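Local coordinates for CLIP-associating protein (Drosophila melanogaster, PDB 4G3A), which tracks the plus ends of microtubules and stabilises them, supporting mitotic spindle formation and the attachment of kinetochores, at residues Leu192-Lys197 with Lys224-Lys229. Numbering follows the deposited sequence.
Sequences LVEIYK and KFDQVK
The rings of Tyr196 and Phe225 lie flat on one another where helix 182-199, in the third HEAT repeat of this TOG-like domain, meets helix 215-229. Their planes are parallel to within 1° and their centroids 4.5 Å apart, an offset stack. The slide lets each ring cover the other's root: Phe225 CB sits over the centre of the Tyr196 ring, 3.6 Å from its centroid, and Tyr196 CB lies 3.9 Å from the Phe225 centroid, a pair of reciprocal CH-pi contacts. Tyr196 CB points toward the other helix, and with CG anti to the backbone N (chi1 176°) the ring extends across to Phe225. Beside the stack, short branched valines suit the space between the helices: Val193 CG2 meets Phe225 CE2 at 3.9 Å, while its CG1 packs on Val228 CG2 at 3.8 Å. Leu203 and Leu207 of helix 203-208 also touch Phe225.

Packing gives way to solvent along the lysines. The extended Lys197 lays its CG 3.9 Å from Val228 CG1 and carries its NZ back to a salt bridge with Glu194 of its own helix. Beyond the stack, Asp201 accepts a hydrogen bond from the Tyr196 hydroxyl and forms a salt bridge with Lys229. A leucine in place of Tyr196 would probably leave Phe225 without its stacking partner and Asp201 without the phenolic bond. Direct cohesion between the two segments is thus aromatic and apolar, while polar linkage at the margin passes through Asp201.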
ATOM      1  N   LEU A 192      -2.558   9.001  14.893  1.00 29.44           N
ATOM      2  CA  LEU A 192      -1.852   9.983  15.719  1.00 25.56           C
ATOM      3  C   LEU A 192      -1.289   9.321  16.976  1.00 31.28           C
ATOM      4  O   LEU A 192      -0.187   9.644  17.430  1.00 26.73           O
ATOM      5  CB  LEU A 192      -2.782  11.130  16.087  1.00 27.45           C
ATOM      6  CG  LEU A 192      -3.141  11.993  14.872  1.00 29.35           C
ATOM      7  CD1 LEU A 192      -4.271  12.935  15.232  1.00 29.61           C
ATOM      8  CD2 LEU A 192      -1.911  12.763  14.391  1.00 27.49           C
ATOM      9  N   VAL A 193      -2.045   8.379  17.521  1.00 33.65           N
ATOM     10  CA  VAL A 193      -1.588   7.636  18.684  1.00 37.50           C
ATOM     11  C   VAL A 193      -0.347   6.814  18.331  1.00 35.64           C
ATOM     12  O   VAL A 193       0.638   6.828  19.072  1.00 34.02           O
ATOM     13  CB  VAL A 193      -2.714   6.757  19.283  1.00 40.16           C
ATOM     14  CG1 VAL A 193      -2.153   5.788  20.318  1.00 48.94           C
ATOM     15  CG2 VAL A 193      -3.799   7.632  19.907  1.00 33.78           C
ATOM     16  N   GLU A 194      -0.376   6.135  17.184  1.00 33.75           N
ATOM     17  CA  GLU A 194       0.784   5.378  16.711  1.00 29.77           C
ATOM     18  C   GLU A 194       1.982   6.293  16.444  1.00 33.20           C
ATOM     19  O   GLU A 194       3.120   5.930  16.742  1.00 30.11           O
ATOM     20  CB  GLU A 194       0.452   4.585  15.435  1.00 36.25           C
ATOM     21  CG  GLU A 194      -0.800   3.722  15.521  1.00 40.89           C
ATOM     22  CD  GLU A 194      -0.689   2.579  16.528  1.00 48.48           C
ATOM     23  OE1 GLU A 194       0.441   2.221  16.934  1.00 37.52           O
ATOM     24  OE2 GLU A 194      -1.747   2.033  16.906  1.00 56.39           O
ATOM     25  N   ILE A 195       1.726   7.481  15.890  1.00 33.52           N
ATOM     26  CA  ILE A 195       2.792   8.451  15.649  1.00 27.25           C
ATOM     27  C   ILE A 195       3.354   8.945  16.992  1.00 31.31           C
ATOM     28  O   ILE A 195       4.556   9.152  17.144  1.00 34.31           O
ATOM     29  CB  ILE A 195       2.306   9.649  14.812  1.00 31.54           C
ATOM     30  CG1 ILE A 195       2.206   9.263  13.321  1.00 34.11           C
ATOM     31  CG2 ILE A 195       3.235  10.842  15.004  1.00 33.15           C
ATOM     32  CD1 ILE A 195       1.471  10.330  12.463  1.00 32.76           C
ATOM     33  N   TYR A 196       2.489   9.115  17.975  1.00 30.13           N
ATOM     34  CA  TYR A 196       2.984   9.487  19.305  1.00 33.91           C
ATOM     35  C   TYR A 196       4.049   8.501  19.814  1.00 39.83           C
ATOM     36  O   TYR A 196       5.029   8.901  20.448  1.00 36.40           O
ATOM     37  CB  TYR A 196       1.842   9.603  20.308  1.00 32.16           C
ATOM     38  CG  TYR A 196       2.311   9.889  21.729  1.00 30.74           C
ATOM     39  CD1 TYR A 196       2.672  11.170  22.121  1.00 29.31           C
ATOM     40  CD2 TYR A 196       2.399   8.870  22.661  1.00 36.20           C
ATOM     41  CE1 TYR A 196       3.110  11.431  23.421  1.00 37.62           C
ATOM     42  CE2 TYR A 196       2.835   9.113  23.955  1.00 40.97           C
ATOM     43  CZ  TYR A 196       3.190  10.390  24.332  1.00 40.58           C
ATOM     44  OH  TYR A 196       3.624  10.616  25.624  1.00 34.87           O
ATOM     45  N   LYS A 197       3.864   7.217  19.531  1.00 38.47           N
ATOM     46  CA  LYS A 197       4.820   6.217  20.000  1.00 36.17           C
ATOM     47  C   LYS A 197       6.230   6.474  19.482  1.00 35.29           C
ATOM     48  O   LYS A 197       7.206   6.144  20.153  1.00 37.63           O
ATOM     49  CB  LYS A 197       4.355   4.805  19.661  1.00 40.44           C
ATOM     50  CG  LYS A 197       3.136   4.365  20.450  1.00 37.57           C
ATOM     51  CD  LYS A 197       2.555   3.079  19.884  1.00 40.04           C
ATOM     52  CE  LYS A 197       1.219   2.755  20.540  1.00 40.33           C
ATOM     53  NZ  LYS A 197       0.603   1.537  19.948  1.00 47.35           N
ATOM     54  N   LYS A 224      -5.220   9.592  25.338  1.00 35.61           N
ATOM     55  CA  LYS A 224      -4.661   8.403  24.707  1.00 31.68           C
ATOM     56  C   LYS A 224      -3.131   8.360  24.751  1.00 35.73           C
ATOM     57  O   LYS A 224      -2.542   7.294  24.927  1.00 37.82           O
ATOM     58  CB  LYS A 224      -5.200   8.246  23.289  1.00 35.72           C
ATOM     59  CG  LYS A 224      -6.643   7.789  23.280  1.00 44.93           C
ATOM     60  CD  LYS A 224      -7.298   7.977  21.928  1.00 48.29           C
ATOM     61  CE  LYS A 224      -8.744   7.488  21.953  1.00 52.00           C
ATOM     62  NZ  LYS A 224      -8.821   6.002  22.049  1.00 49.32           N
ATOM     63  N   PHE A 225      -2.486   9.512  24.607  1.00 32.66           N
ATOM     64  CA  PHE A 225      -1.028   9.568  24.733  1.00 32.65           C
ATOM     65  C   PHE A 225      -0.586   9.217  26.159  1.00 40.28           C
ATOM     66  O   PHE A 225       0.374   8.474  26.358  1.00 36.84           O
ATOM     67  CB  PHE A 225      -0.493  10.948  24.346  1.00 36.10           C
ATOM     68  CG  PHE A 225      -0.844  11.367  22.937  1.00 35.93           C
ATOM     69  CD1 PHE A 225      -0.699  12.687  22.541  1.00 40.85           C
ATOM     70  CD2 PHE A 225      -1.323  10.445  22.024  1.00 34.57           C
ATOM     71  CE1 PHE A 225      -1.019  13.079  21.260  1.00 34.97           C
ATOM     72  CE2 PHE A 225      -1.655  10.831  20.728  1.00 36.23           C
ATOM     73  CZ  PHE A 225      -1.495  12.147  20.350  1.00 37.83           C
ATOM     74  N   ASP A 226      -1.289   9.768  27.144  1.00 34.93           N
ATOM     75  CA  ASP A 226      -0.971   9.487  28.538  1.00 42.79           C
ATOM     76  C   ASP A 226      -1.037   7.989  28.741  1.00 40.67           C
ATOM     77  O   ASP A 226      -0.162   7.401  29.370  1.00 43.25           O
ATOM     78  CB  ASP A 226      -1.970  10.164  29.477  1.00 47.42           C
ATOM     79  CG  ASP A 226      -1.801  11.663  29.532  1.00 50.95           C
ATOM     80  OD1 ASP A 226      -0.707  12.150  29.190  1.00 48.25           O
ATOM     81  OD2 ASP A 226      -2.764  12.351  29.934  1.00 55.90           O
ATOM     82  N   GLN A 227      -2.089   7.381  28.201  1.00 36.70           N
ATOM     83  CA  GLN A 227      -2.283   5.943  28.324  1.00 44.40           C
ATOM     84  C   GLN A 227      -1.117   5.154  27.718  1.00 48.55           C
ATOM     85  O   GLN A 227      -0.668   4.149  28.287  1.00 45.20           O
ATOM     86  CB  GLN A 227      -3.617   5.522  27.706  1.00 46.93           C
ATOM     87  CG  GLN A 227      -4.026   4.106  28.062  1.00 65.33           C
ATOM     88  CD  GLN A 227      -3.932   3.833  29.563  1.00 81.42           C
ATOM     89  OE1 GLN A 227      -4.409   4.622  30.385  1.00 86.83           O
ATOM     90  NE2 GLN A 227      -3.312   2.709  29.925  1.00 80.04           N
ATOM     91  N   VAL A 228      -0.620   5.603  26.568  1.00 46.74           N
ATOM     92  CA  VAL A 228       0.550   4.968  25.966  1.00 46.28           C
ATOM     93  C   VAL A 228       1.758   5.083  26.901  1.00 45.43           C
ATOM     94  O   VAL A 228       2.494   4.118  27.110  1.00 47.30           O
ATOM     95  CB  VAL A 228       0.894   5.584  24.595  1.00 47.65           C
ATOM     96  CG1 VAL A 228       2.286   5.152  24.150  1.00 45.91           C
ATOM     97  CG2 VAL A 228      -0.170   5.211  23.547  1.00 37.64           C
ATOM     98  N   LYS A 229       1.951   6.274  27.458  1.00 38.89           N
ATOM     99  CA  LYS A 229       3.070   6.542  28.360  1.00 51.61           C
ATOM    100  C   LYS A 229       3.183   5.488  29.467  1.00 59.51           C
ATOM    101  O   LYS A 229       4.283   5.153  29.902  1.00 58.06           O
ATOM    102  CB  LYS A 229       2.952   7.939  28.969  1.00 48.61           C
ATOM    103  CG  LYS A 229       4.242   8.733  28.922  1.00 56.79           C
ATOM    104  CD  LYS A 229       4.300   9.741  30.058  1.00 60.52           C
ATOM    105  CE  LYS A 229       4.346  11.158  29.526  1.00 64.76           C
ATOM    106  NZ  LYS A 229       5.558  11.356  28.696  1.00 66.81           N
TER